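Transaminase (Bacillus megaterium, PDB 5G09) catalyses S-selective transamination of amines as a class-III aminotransferase, a family of enzymes that depend on pyridoxal phosphate. Local coordinates at the interface of chains A and B. Coordinates in Å, arbitrary orientation; residue numbers count along the deposited sequence, not the author numbering. Chains: chain A/B, Transaminase.

The interface of chains A and B. Residues chain A 130, 133-134, 325; chain B 166-168, 178-181.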
loop_
_atom_site.group_PDB
_atom_site.type_symbol
_atom_site.label_atom_id
_atom_site.label_comp_id
_atom_site.label_asym_id
_atom_site.label_seq_id
_atom_site.Cartn_x
_atom_site.Cartn_y
_atom_site.Cartn_z
ATOM N N ASN A 130 -5.021 -13.023 9.378
ATOM C CA ASN A 130 -5.542 -13.641 8.161
ATOM C C ASN A 130 -6.953 -14.163 8.375
ATOM O O ASN A 130 -7.826 -13.975 7.533
ATOM C CB ASN A 130 -4.638 -14.818 7.728
ATOM C CG ASN A 130 -3.256 -14.367 7.292
ATOM O OD1 ASN A 130 -3.042 -13.187 7.068
ATOM N ND2 ASN A 130 -2.307 -15.301 7.194
ATOM N N ARG A 133 -9.667 -11.333 8.830
ATOM C CA ARG A 133 -9.915 -10.695 7.514
ATOM C C ARG A 133 -10.709 -11.583 6.553
ATOM O O ARG A 133 -11.629 -11.108 5.861
ATOM C CB ARG A 133 -8.581 -10.264 6.890
ATOM C CG ARG A 133 -7.932 -9.091 7.633
ATOM C CD ARG A 133 -6.566 -8.766 7.062
ATOM N NE ARG A 133 -6.141 -7.390 7.390
ATOM C CZ ARG A 133 -4.949 -7.030 7.842
ATOM N NH1 ARG A 133 -3.991 -7.948 8.049
ATOM N NH2 ARG A 133 -4.705 -5.734 8.063
ATOM N N LEU A 134 -10.346 -12.862 6.474
ATOM C CA LEU A 134 -11.117 -13.836 5.699
ATOM C C LEU A 134 -12.569 -14.016 6.227
ATOM O O LEU A 134 -13.528 -14.091 5.440
ATOM C CB LEU A 134 -10.385 -15.192 5.654
ATOM C CG LEU A 134 -9.162 -15.253 4.725
ATOM C CD1 LEU A 134 -8.317 -16.468 5.094
ATOM C CD2 LEU A 134 -9.488 -15.234 3.224
ATOM N N TRP A 325 -8.653 -24.274 3.094
ATOM C CA TRP A 325 -7.741 -23.180 3.426
ATOM C C TRP A 325 -6.315 -23.470 2.966
ATOM O O TRP A 325 -5.676 -24.425 3.450
ATOM C CB TRP A 325 -7.777 -22.942 4.938
ATOM C CG TRP A 325 -7.082 -21.668 5.424
ATOM C CD1 TRP A 325 -6.778 -20.555 4.713
ATOM C CD2 TRP A 325 -6.698 -21.410 6.768
ATOM N NE1 TRP A 325 -6.187 -19.603 5.539
ATOM C CE2 TRP A 325 -6.132 -20.113 6.807
ATOM C CE3 TRP A 325 -6.748 -22.173 7.953
ATOM C CZ2 TRP A 325 -5.632 -19.547 7.989
ATOM C CZ3 TRP A 325 -6.267 -21.602 9.133
ATOM C CH2 TRP A 325 -5.717 -20.294 9.137
ATOM N N SER B 166 -2.656 -18.755 1.349
ATOM C CA SER B 166 -3.466 -18.739 2.598
ATOM C C SER B 166 -4.884 -18.169 2.418
ATOM O O SER B 166 -5.520 -17.717 3.381
ATOM C CB SER B 166 -2.709 -18.032 3.737
ATOM O OG SER B 166 -1.431 -18.653 3.938
ATOM N N GLY B 167 -5.371 -18.190 1.172
ATOM C CA GLY B 167 -6.756 -17.801 0.879
ATOM C C GLY B 167 -7.694 -18.987 1.001
ATOM O O GLY B 167 -7.273 -20.105 1.330
ATOM N N LEU B 168 -8.982 -18.727 0.753
ATOM C CA LEU B 168 -10.022 -19.761 0.797
ATOM C C LEU B 168 -10.518 -20.131 -0.574
ATOM O O LEU B 168 -10.742 -19.262 -1.433
ATOM C CB LEU B 168 -11.219 -19.312 1.630
ATOM C CG LEU B 168 -10.956 -19.010 3.114
ATOM C CD1 LEU B 168 -12.239 -18.480 3.735
ATOM C CD2 LEU B 168 -10.396 -20.204 3.893
ATOM N N ALA B 178 -11.725 -16.812 -2.029
ATOM C CA ALA B 178 -11.431 -15.557 -1.341
ATOM C C ALA B 178 -9.941 -15.405 -1.028
ATOM O O ALA B 178 -9.359 -16.237 -0.327
ATOM C CB ALA B 178 -12.263 -15.447 -0.055
ATOM N N GLN B 179 -9.344 -14.326 -1.526
ATOM C CA GLN B 179 -7.990 -13.939 -1.134
ATOM C C GLN B 179 -8.074 -13.112 0.140
ATOM O O GLN B 179 -9.118 -12.553 0.442
ATOM C CB GLN B 179 -7.316 -13.166 -2.265
ATOM C CG GLN B 179 -7.480 -13.885 -3.612
ATOM C CD GLN B 179 -6.462 -13.472 -4.681
ATOM O OE1 GLN B 179 -5.329 -13.073 -4.373
ATOM N NE2 GLN B 179 -6.868 -13.573 -5.950
ATOM N N ILE B 180 -6.987 -13.039 0.896
ATOM C CA ILE B 180 -7.036 -12.341 2.169
ATOM C C ILE B 180 -7.157 -10.826 1.924
ATOM O O ILE B 180 -6.231 -10.208 1.382
ATOM C CB ILE B 180 -5.807 -12.631 3.050
ATOM C CG1 ILE B 180 -5.652 -14.151 3.337
ATOM C CG2 ILE B 180 -5.912 -11.831 4.343
ATOM C CD1 ILE B 180 -4.280 -14.537 3.893
ATOM N N PRO B 181 -8.292 -10.223 2.328
ATOM C CA PRO B 181 -8.469 -8.783 2.080
ATOM C C PRO B 181 -7.339 -7.962 2.724
ATOM O O PRO B 181 -6.896 -8.271 3.839
ATOM C CB PRO B 181 -9.804 -8.466 2.776
ATOM C CG PRO B 181 -10.544 -9.760 2.803
ATOM C CD PRO B 181 -9.493 -10.840 2.936
#
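A:Asn130, A:Arg133, A:Leu134 and A:Trp325 meet B:Ser166 to B:Leu168 and B:Ala178 to B:Pro181 in a two-fold symmetric interface between copies of a class-III aminotransferase, whose usual functional unit is a dimer with active sites at the subunit boundary; the patch and its twin probably help join such a dimer within the deposited assembly of four copies. One face of helix 121-136 of chain A lies against two backbone stretches of chain B. At one end the indole of A:Trp325 presents its pyrrole edge: NE1 donates a hydrogen bond of 2.9 Å to the main-chain O of B:Ser166, bent to 135° at the hydrogen. The acceptor lies in the ring plane, yet the donor sits well above the carbonyl plane. The carbonyl O of B:Gly167 meets the same edge near CD1, so the indole is turned edge-on to two backbone oxygens. CG of A:Trp325 is anti to its backbone N (chi1 -169°), which carries the indole obliquely across B:Leu168, whose CD2 stands off the ring plane, outside the rim, 3.7 Å from CD1 of A:Trp325. The backbones of these two residues form an antiparallel beta bridge between strands 324-325 and 168-169. A:Leu134, with the most buried surface of the patch, points its forked tip between the two stretches. Its CD1 reaches towards B:Ser166 O and B:Ile180 CG1, while CD2 lies 3.7 Å from the carbonyl O of B:Ala178 and also meets CG of B:Leu168. In B:Ile180, chi1 -58° sets CG1 against A:Leu134 and CG2 against CB and CD of A:Arg133; the extended continuation takes the CD1 methyl over the flat face of the A:Asn130 carboxamide, 3.6 Å from CG. The side chain of A:Arg133, extended from CG to NE, runs past B:Pro181, with CD 3.3 Å from the proline carbonyl O. CG of B:Pro181 lies 3.5 Å from the backbone O of A:Arg133.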